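Local coordinates for protein arginase (Trypanosoma brucei brucei, PDB 4RHJ) that is of unknown function but has the arginase-deacetylase fold of the arginase family, having evolved without the binuclear manganese cluster, at residues V46-P60 against V98-E112. Residues are numbered along the deposited sequence; the frame is centred on the assembly and turned at random.
Sequences VALFGYGAGMPRRAP and VLNCGQMLDEAAGTE
Two neighbouring parallel strands of the central sheet, strand 46-50 and the 98-103 part of strand 95-103, run side by side with only 7° between the directions of these short segments. The ladder starts with L99 N to V46 O and L48 N to L99 O. It then slips by one residue: L48 O takes C101 N, but G50 N reaches past to G102 O, a beta bulge. G102 adopts a positive phi of 65° here, and N100 OD1 accepts its N-H at 2.8 Å from above the amide plane, closing an Asx turn. The last rung, M104 N to G50 O, is nearly straight at 176°.

On one face V98 spans two residues, its CG2 3.5 Å from V46 CB and its CG1 3.5 Å from L48 CG, both tight. This is the parallel alpha/beta sheet of the arginase-deacetylase fold; strand 136-140 pairs with 46-50 on its other edge, and helix 116-131 packs against A47, F49 and M104. M104, bent at its second side-chain torsion, sets CE 3.4 Å from F49 CE2 and SD at the edge of the Y51 ring, 5.4 Å from its centroid, a Met-aromatic contact. The Y51 hydroxyl is hydrogen-bonded to S145.

From the end of its strand Q103 extends its amide to the returning loop, NE2 3.5 Å from A59 CB. Beyond the strands, R57 reaches out on an extended chain and lays one guanidinium face over L105 CD2, while NH2 comes within 3.3 Å of T111 CA.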
ATOM      1  N   VAL A  46      15.902  -5.723 -27.043  1.00 22.32           N
ATOM      2  CA  VAL A  46      16.365  -5.515 -25.687  1.00 33.92           C
ATOM      3  C   VAL A  46      17.297  -6.657 -25.261  1.00 16.13           C
ATOM      4  O   VAL A  46      17.107  -7.800 -25.652  1.00 16.04           O
ATOM      5  CB  VAL A  46      15.146  -5.381 -24.729  1.00 32.25           C
ATOM      6  CG1 VAL A  46      15.594  -5.164 -23.306  1.00 20.13           C
ATOM      7  CG2 VAL A  46      14.215  -4.253 -25.204  1.00  9.99           C
ATOM      8  N   ALA A  47      18.329  -6.323 -24.499  1.00 14.55           N
ATOM      9  CA  ALA A  47      19.222  -7.334 -23.924  1.00 26.43           C
ATOM     10  C   ALA A  47      19.324  -7.209 -22.403  1.00 19.74           C
ATOM     11  O   ALA A  47      19.661  -6.154 -21.865  1.00 20.90           O
ATOM     12  CB  ALA A  47      20.586  -7.241 -24.534  1.00 17.74           C
ATOM     13  N   LEU A  48      19.074  -8.327 -21.736  1.00 40.66           N
ATOM     14  CA  LEU A  48      18.874  -8.381 -20.297  1.00 23.22           C
ATOM     15  C   LEU A  48      20.051  -9.023 -19.588  1.00 22.76           C
ATOM     16  O   LEU A  48      20.533 -10.062 -20.004  1.00 24.81           O
ATOM     17  CB  LEU A  48      17.598  -9.185 -19.974  1.00 25.60           C
ATOM     18  CG  LEU A  48      16.244  -8.570 -19.627  1.00 19.30           C
ATOM     19  CD1 LEU A  48      16.072  -8.451 -18.121  1.00 12.95           C
ATOM     20  CD2 LEU A  48      16.038  -7.225 -20.285  1.00 28.53           C
ATOM     21  N   PHE A  49      20.508  -8.429 -18.495  1.00 29.79           N
ATOM     22  CA  PHE A  49      21.386  -9.174 -17.623  1.00 22.99           C
ATOM     23  C   PHE A  49      21.164  -8.808 -16.168  1.00 21.50           C
ATOM     24  O   PHE A  49      20.478  -7.845 -15.860  1.00 22.32           O
ATOM     25  CB  PHE A  49      22.845  -8.985 -18.032  1.00 16.97           C
ATOM     26  CG  PHE A  49      23.332  -7.575 -17.977  1.00 14.27           C
ATOM     27  CD1 PHE A  49      23.276  -6.774 -19.098  1.00 22.46           C
ATOM     28  CD2 PHE A  49      23.892  -7.074 -16.825  1.00 16.80           C
ATOM     29  CE1 PHE A  49      23.740  -5.488 -19.057  1.00 26.43           C
ATOM     30  CE2 PHE A  49      24.362  -5.807 -16.773  1.00 16.49           C
ATOM     31  CZ  PHE A  49      24.285  -5.000 -17.896  1.00 29.18           C
ATOM     32  N   GLY A  50      21.725  -9.626 -15.282  1.00 31.13           N
ATOM     33  CA  GLY A  50      21.598  -9.437 -13.854  1.00 26.38           C
ATOM     34  C   GLY A  50      22.865  -8.867 -13.272  1.00 17.38           C
ATOM     35  O   GLY A  50      23.942  -9.399 -13.472  1.00 21.97           O
ATOM     36  N   TYR A  51      22.712  -7.776 -12.547  1.00 15.59           N
ATOM     37  CA  TYR A  51      23.817  -7.033 -11.990  1.00 16.12           C
ATOM     38  C   TYR A  51      23.725  -7.024 -10.451  1.00 20.03           C
ATOM     39  O   TYR A  51      22.670  -6.738  -9.893  1.00 22.39           O
ATOM     40  CB  TYR A  51      23.804  -5.608 -12.564  1.00 21.96           C
ATOM     41  CG  TYR A  51      24.933  -4.715 -12.090  1.00 21.73           C
ATOM     42  CD1 TYR A  51      26.230  -4.902 -12.542  1.00 16.23           C
ATOM     43  CD2 TYR A  51      24.689  -3.682 -11.200  1.00 21.50           C
ATOM     44  CE1 TYR A  51      27.252  -4.092 -12.111  1.00 23.41           C
ATOM     45  CE2 TYR A  51      25.697  -2.864 -10.779  1.00 16.80           C
ATOM     46  CZ  TYR A  51      26.978  -3.072 -11.225  1.00 23.46           C
ATOM     47  OH  TYR A  51      27.985  -2.240 -10.791  1.00 20.87           O
ATOM     48  N   GLY A  52      24.822  -7.324  -9.759  1.00 19.89           N
ATOM     49  CA  GLY A  52      24.738  -7.578  -8.327  1.00 19.15           C
ATOM     50  C   GLY A  52      25.583  -6.719  -7.413  1.00 13.89           C
ATOM     51  O   GLY A  52      25.814  -7.096  -6.276  1.00 14.71           O
ATOM     52  N   ALA A  53      26.005  -5.548  -7.881  1.00 20.12           N
ATOM     53  CA  ALA A  53      26.886  -4.691  -7.093  1.00 20.38           C
ATOM     54  C   ALA A  53      26.211  -4.095  -5.853  1.00 23.96           C
ATOM     55  O   ALA A  53      25.099  -3.582  -5.918  1.00 22.41           O
ATOM     56  CB  ALA A  53      27.432  -3.588  -7.953  1.00 24.89           C
ATOM     57  N   GLY A  54      26.890  -4.164  -4.717  1.00 15.70           N
ATOM     58  CA  GLY A  54      26.345  -3.586  -3.496  1.00 17.06           C
ATOM     59  C   GLY A  54      25.162  -4.284  -2.843  1.00 20.80           C
ATOM     60  O   GLY A  54      24.571  -3.755  -1.899  1.00 24.21           O
ATOM     61  N   MET A  55      24.820  -5.469  -3.344  1.00 33.40           N
ATOM     62  CA  MET A  55      23.766  -6.320  -2.792  1.00 18.75           C
ATOM     63  C   MET A  55      24.383  -7.681  -2.465  1.00 19.08           C
ATOM     64  O   MET A  55      25.425  -8.008  -3.014  1.00 21.89           O
ATOM     65  CB  MET A  55      22.610  -6.467  -3.795  1.00 10.98           C
ATOM     66  CG  MET A  55      21.967  -5.128  -4.209  1.00 18.34           C
ATOM     67  SD  MET A  55      21.088  -4.376  -2.818  1.00 25.56           S
ATOM     68  CE  MET A  55      21.187  -2.623  -3.125  1.00 26.95           C
ATOM     69  N   PRO A  56      23.750  -8.475  -1.578  1.00 22.70           N
ATOM     70  CA  PRO A  56      24.181  -9.851  -1.277  1.00 27.59           C
ATOM     71  C   PRO A  56      24.561 -10.697  -2.495  1.00 16.43           C
ATOM     72  O   PRO A  56      24.198 -10.369  -3.619  1.00 22.21           O
ATOM     73  CB  PRO A  56      22.954 -10.432  -0.580  1.00 15.12           C
ATOM     74  CG  PRO A  56      22.447  -9.291   0.193  1.00 13.34           C
ATOM     75  CD  PRO A  56      22.636  -8.084  -0.700  1.00 19.70           C
ATOM     76  N   ARG A  57      25.284 -11.786  -2.259  1.00 23.79           N
ATOM     77  CA  ARG A  57      25.784 -12.624  -3.346  1.00 25.20           C
ATOM     78  C   ARG A  57      24.668 -13.318  -4.135  1.00 37.71           C
ATOM     79  O   ARG A  57      24.789 -13.544  -5.344  1.00 31.64           O
ATOM     80  CB  ARG A  57      26.747 -13.673  -2.802  1.00 22.20           C
ATOM     81  CG  ARG A  57      27.849 -14.012  -3.783  1.00 34.46           C
ATOM     82  CD  ARG A  57      28.668 -15.227  -3.364  1.00 37.76           C
ATOM     83  NE  ARG A  57      29.940 -15.291  -4.081  1.00 34.64           N
ATOM     84  CZ  ARG A  57      30.062 -15.603  -5.367  1.00 47.22           C
ATOM     85  NH1 ARG A  57      28.990 -15.878  -6.097  1.00 52.16           N
ATOM     86  NH2 ARG A  57      31.262 -15.634  -5.928  1.00 48.23           N
ATOM     87  N   ARG A  58      23.585 -13.672  -3.455  1.00 32.77           N
ATOM     88  CA  ARG A  58      22.458 -14.270  -4.150  1.00 37.38           C
ATOM     89  C   ARG A  58      21.590 -13.177  -4.754  1.00 26.27           C
ATOM     90  O   ARG A  58      21.091 -12.292  -4.045  1.00 39.84           O
ATOM     91  CB  ARG A  58      21.630 -15.154  -3.214  1.00 31.41           C
ATOM     92  CG  ARG A  58      20.337 -15.676  -3.843  1.00 37.58           C
ATOM     93  CD  ARG A  58      19.488 -16.410  -2.828  1.00 29.83           C
ATOM     94  NE  ARG A  58      18.135 -16.648  -3.317  1.00 48.77           N
ATOM     95  CZ  ARG A  58      17.116 -15.809  -3.150  1.00 45.71           C
ATOM     96  NH1 ARG A  58      17.287 -14.663  -2.506  1.00 35.61           N
ATOM     97  NH2 ARG A  58      15.916 -16.119  -3.629  1.00 37.76           N
ATOM     98  N   ALA A  59      21.436 -13.241  -6.072  1.00 35.03           N
ATOM     99  CA  ALA A  59      20.544 -12.351  -6.799  1.00 26.41           C
ATOM    100  C   ALA A  59      19.455 -13.145  -7.501  1.00 14.64           C
ATOM    101  O   ALA A  59      19.674 -13.695  -8.574  1.00 28.09           O
ATOM    102  CB  ALA A  59      21.312 -11.532  -7.800  1.00 23.73           C
ATOM    103  N   PRO A  60      18.279 -13.225  -6.885  1.00 19.32           N
ATOM    104  CA  PRO A  60      17.172 -13.897  -7.564  1.00 19.54           C
ATOM    105  C   PRO A  60      16.571 -12.985  -8.621  1.00 20.42           C
ATOM    106  O   PRO A  60      17.026 -13.023  -9.751  1.00 24.01           O
ATOM    107  CB  PRO A  60      16.186 -14.197  -6.436  1.00 16.32           C
ATOM    108  CG  PRO A  60      16.515 -13.193  -5.357  1.00 44.96           C
ATOM    109  CD  PRO A  60      17.934 -12.750  -5.534  1.00 23.47           C
ATOM    110  N   VAL A  98      13.158 -10.240 -25.949  1.00 22.88           N
ATOM    111  CA  VAL A  98      14.234  -9.874 -25.050  1.00 24.12           C
ATOM    112  C   VAL A  98      15.262 -10.984 -24.875  1.00 18.17           C
ATOM    113  O   VAL A  98      14.942 -12.153 -24.639  1.00 19.64           O
ATOM    114  CB  VAL A  98      13.688  -9.442 -23.679  1.00 37.05           C
ATOM    115  CG1 VAL A  98      14.766  -9.539 -22.605  1.00 23.98           C
ATOM    116  CG2 VAL A  98      13.117  -8.026 -23.761  1.00 29.28           C
ATOM    117  N   LEU A  99      16.514 -10.563 -24.994  1.00 29.02           N
ATOM    118  CA  LEU A  99      17.682 -11.419 -24.947  1.00 27.60           C
ATOM    119  C   LEU A  99      18.230 -11.574 -23.533  1.00 19.52           C
ATOM    120  O   LEU A  99      18.744 -10.618 -22.966  1.00 27.29           O
ATOM    121  CB  LEU A  99      18.757 -10.829 -25.855  1.00 26.45           C
ATOM    122  CG  LEU A  99      20.102 -11.523 -25.838  1.00 28.99           C
ATOM    123  CD1 LEU A  99      19.962 -12.823 -26.615  1.00 34.18           C
ATOM    124  CD2 LEU A  99      21.167 -10.603 -26.412  1.00 19.99           C
ATOM    125  N   ASN A 100      18.135 -12.779 -22.975  1.00 25.98           N
ATOM    126  CA  ASN A 100      18.659 -13.052 -21.637  1.00 30.97           C
ATOM    127  C   ASN A 100      20.158 -13.354 -21.583  1.00 21.79           C
ATOM    128  O   ASN A 100      20.595 -14.452 -21.957  1.00 31.31           O
ATOM    129  CB  ASN A 100      17.919 -14.225 -20.995  1.00 31.39           C
ATOM    130  CG  ASN A 100      18.471 -14.566 -19.618  1.00 22.52           C
ATOM    131  OD1 ASN A 100      18.864 -13.675 -18.867  1.00 17.41           O
ATOM    132  ND2 ASN A 100      18.512 -15.852 -19.288  1.00 28.85           N
ATOM    133  N   CYS A 101      20.940 -12.394 -21.093  1.00 13.04           N
ATOM    134  CA  CYS A 101      22.370 -12.622 -20.919  1.00 26.12           C
ATOM    135  C   CYS A 101      22.677 -13.155 -19.526  1.00 28.17           C
ATOM    136  O   CYS A 101      23.841 -13.353 -19.186  1.00 50.21           O
ATOM    137  CB  CYS A 101      23.171 -11.338 -21.169  1.00 22.42           C
ATOM    138  SG  CYS A 101      23.038 -10.655 -22.834  1.00 27.52           S
ATOM    139  N   GLY A 102      21.644 -13.366 -18.714  1.00 19.07           N
ATOM    140  CA  GLY A 102      21.836 -13.927 -17.388  1.00 24.27           C
ATOM    141  C   GLY A 102      22.619 -13.072 -16.399  1.00 34.34           C
ATOM    142  O   GLY A 102      22.803 -11.876 -16.594  1.00 17.44           O
ATOM    143  N   GLN A 103      23.098 -13.703 -15.330  1.00 40.77           N
ATOM    144  CA  GLN A 103      23.790 -12.996 -14.254  1.00 27.48           C
ATOM    145  C   GLN A 103      25.263 -12.738 -14.550  1.00 26.19           C
ATOM    146  O   GLN A 103      25.970 -13.619 -15.038  1.00 25.54           O
ATOM    147  CB  GLN A 103      23.682 -13.787 -12.941  1.00 27.32           C
ATOM    148  CG  GLN A 103      22.302 -13.823 -12.305  1.00 34.02           C
ATOM    149  CD  GLN A 103      21.902 -12.499 -11.692  1.00 22.03           C
ATOM    150  OE1 GLN A 103      22.660 -11.541 -11.728  1.00 25.19           O
ATOM    151  NE2 GLN A 103      20.702 -12.439 -11.129  1.00 28.04           N
ATOM    152  N   MET A 104      25.726 -11.533 -14.230  1.00 20.18           N
ATOM    153  CA  MET A 104      27.157 -11.230 -14.208  1.00 19.56           C
ATOM    154  C   MET A 104      27.965 -12.277 -13.425  1.00 28.44           C
ATOM    155  O   MET A 104      28.946 -12.830 -13.913  1.00 32.99           O
ATOM    156  CB  MET A 104      27.390  -9.854 -13.590  1.00 17.77           C
ATOM    157  CG  MET A 104      26.866  -8.716 -14.386  1.00 19.99           C
ATOM    158  SD  MET A 104      28.200  -7.622 -14.834  1.00 28.88           S
ATOM    159  CE  MET A 104      27.536  -6.907 -16.315  1.00 13.27           C
ATOM    160  N   LEU A 105      27.531 -12.549 -12.205  1.00 31.13           N
ATOM    161  CA  LEU A 105      28.265 -13.403 -11.282  1.00 29.58           C
ATOM    162  C   LEU A 105      27.984 -14.886 -11.538  1.00 32.64           C
ATOM    163  O   LEU A 105      26.856 -15.347 -11.375  1.00 27.23           O
ATOM    164  CB  LEU A 105      27.894 -13.021  -9.842  1.00 38.26           C
ATOM    165  CG  LEU A 105      28.790 -13.283  -8.630  1.00 30.82           C
ATOM    166  CD1 LEU A 105      30.189 -12.808  -8.887  1.00 19.25           C
ATOM    167  CD2 LEU A 105      28.226 -12.566  -7.410  1.00 24.11           C
ATOM    168  N   ASP A 106      29.003 -15.635 -11.945  1.00 30.92           N
ATOM    169  CA  ASP A 106      28.827 -17.075 -12.093  1.00 43.47           C
ATOM    170  C   ASP A 106      28.705 -17.751 -10.733  1.00 59.97           C
ATOM    171  O   ASP A 106      29.655 -17.777  -9.957  1.00 55.61           O
ATOM    172  CB  ASP A 106      29.981 -17.701 -12.873  1.00 54.39           C
ATOM    173  CG  ASP A 106      29.839 -19.212 -13.014  1.00 35.53           C
ATOM    174  OD1 ASP A 106      28.772 -19.760 -12.672  1.00 32.92           O
ATOM    175  OD2 ASP A 106      30.793 -19.860 -13.483  1.00 44.52           O
ATOM    176  N   GLU A 107      27.540 -18.335 -10.471  1.00 66.07           N
ATOM    177  CA  GLU A 107      27.290 -19.003  -9.200  1.00 67.99           C
ATOM    178  C   GLU A 107      28.042 -20.306  -8.911  1.00 75.42           C
ATOM    179  O   GLU A 107      27.665 -21.053  -8.007  1.00 86.34           O
ATOM    180  CB  GLU A 107      25.783 -19.042  -8.917  1.00 56.20           C
ATOM    181  CG  GLU A 107      25.105 -17.683  -9.020  1.00 50.58           C
ATOM    182  CD  GLU A 107      23.609 -17.783  -9.246  1.00 51.58           C
ATOM    183  OE1 GLU A 107      22.979 -16.751  -9.555  1.00 53.77           O
ATOM    184  OE2 GLU A 107      23.061 -18.892  -9.111  1.00 49.44           O
ATOM    185  N   ALA A 108      29.109 -20.562  -9.672  1.00 62.49           N
ATOM    186  CA  ALA A 108      29.799 -21.856  -9.708  1.00 60.24           C
ATOM    187  C   ALA A 108      31.256 -21.759 -10.160  1.00 61.25           C
ATOM    188  O   ALA A 108      31.788 -22.711 -10.726  1.00 52.44           O
ATOM    189  CB  ALA A 108      29.057 -22.824 -10.619  1.00 68.39           C
ATOM    190  N   ALA A 109      31.900 -20.623  -9.920  1.00 66.81           N
ATOM    191  CA  ALA A 109      33.277 -20.439 -10.366  1.00 52.44           C
ATOM    192  C   ALA A 109      34.118 -19.737  -9.313  1.00 51.52           C
ATOM    193  O   ALA A 109      35.222 -19.280  -9.590  1.00 53.24           O
ATOM    194  CB  ALA A 109      33.312 -19.667 -11.662  1.00 57.11           C
ATOM    195  N   GLY A 110      33.580 -19.645  -8.103  1.00 68.93           N
ATOM    196  CA  GLY A 110      34.336 -19.134  -6.981  1.00 62.22           C
ATOM    197  C   GLY A 110      33.491 -18.431  -5.942  1.00 66.24           C
ATOM    198  O   GLY A 110      32.259 -18.413  -6.015  1.00 57.74           O
ATOM    199  N   THR A 111      34.172 -17.864  -4.953  1.00 68.88           N
ATOM    200  CA  THR A 111      33.536 -17.019  -3.960  1.00 57.79           C
ATOM    201  C   THR A 111      34.173 -15.645  -4.008  1.00 43.52           C
ATOM    202  O   THR A 111      33.818 -14.774  -3.227  1.00 50.10           O
ATOM    203  CB  THR A 111      33.671 -17.591  -2.543  1.00 52.55           C
ATOM    204  OG1 THR A 111      34.987 -17.322  -2.040  1.00 45.64           O
ATOM    205  CG2 THR A 111      33.413 -19.090  -2.543  1.00 53.44           C
ATOM    206  N   GLU A 112      35.120 -15.454  -4.923  1.00 43.30           N
ATOM    207  CA  GLU A 112      35.825 -14.180  -5.040  1.00 40.41           C
ATOM    208  C   GLU A 112      34.936 -13.111  -5.648  1.00 60.96           C
ATOM    209  O   GLU A 112      34.998 -12.847  -6.851  1.00 70.09           O
ATOM    210  CB  GLU A 112      37.090 -14.323  -5.885  1.00 43.36           C
ATOM    211  CG  GLU A 112      38.156 -15.224  -5.297  1.00 66.17           C
ATOM    212  CD  GLU A 112      37.753 -16.678  -5.309  1.00 58.76           C
ATOM    213  OE1 GLU A 112      36.715 -16.990  -5.923  1.00 51.55           O
ATOM    214  OE2 GLU A 112      38.464 -17.506  -4.701  1.00 72.76           O
TER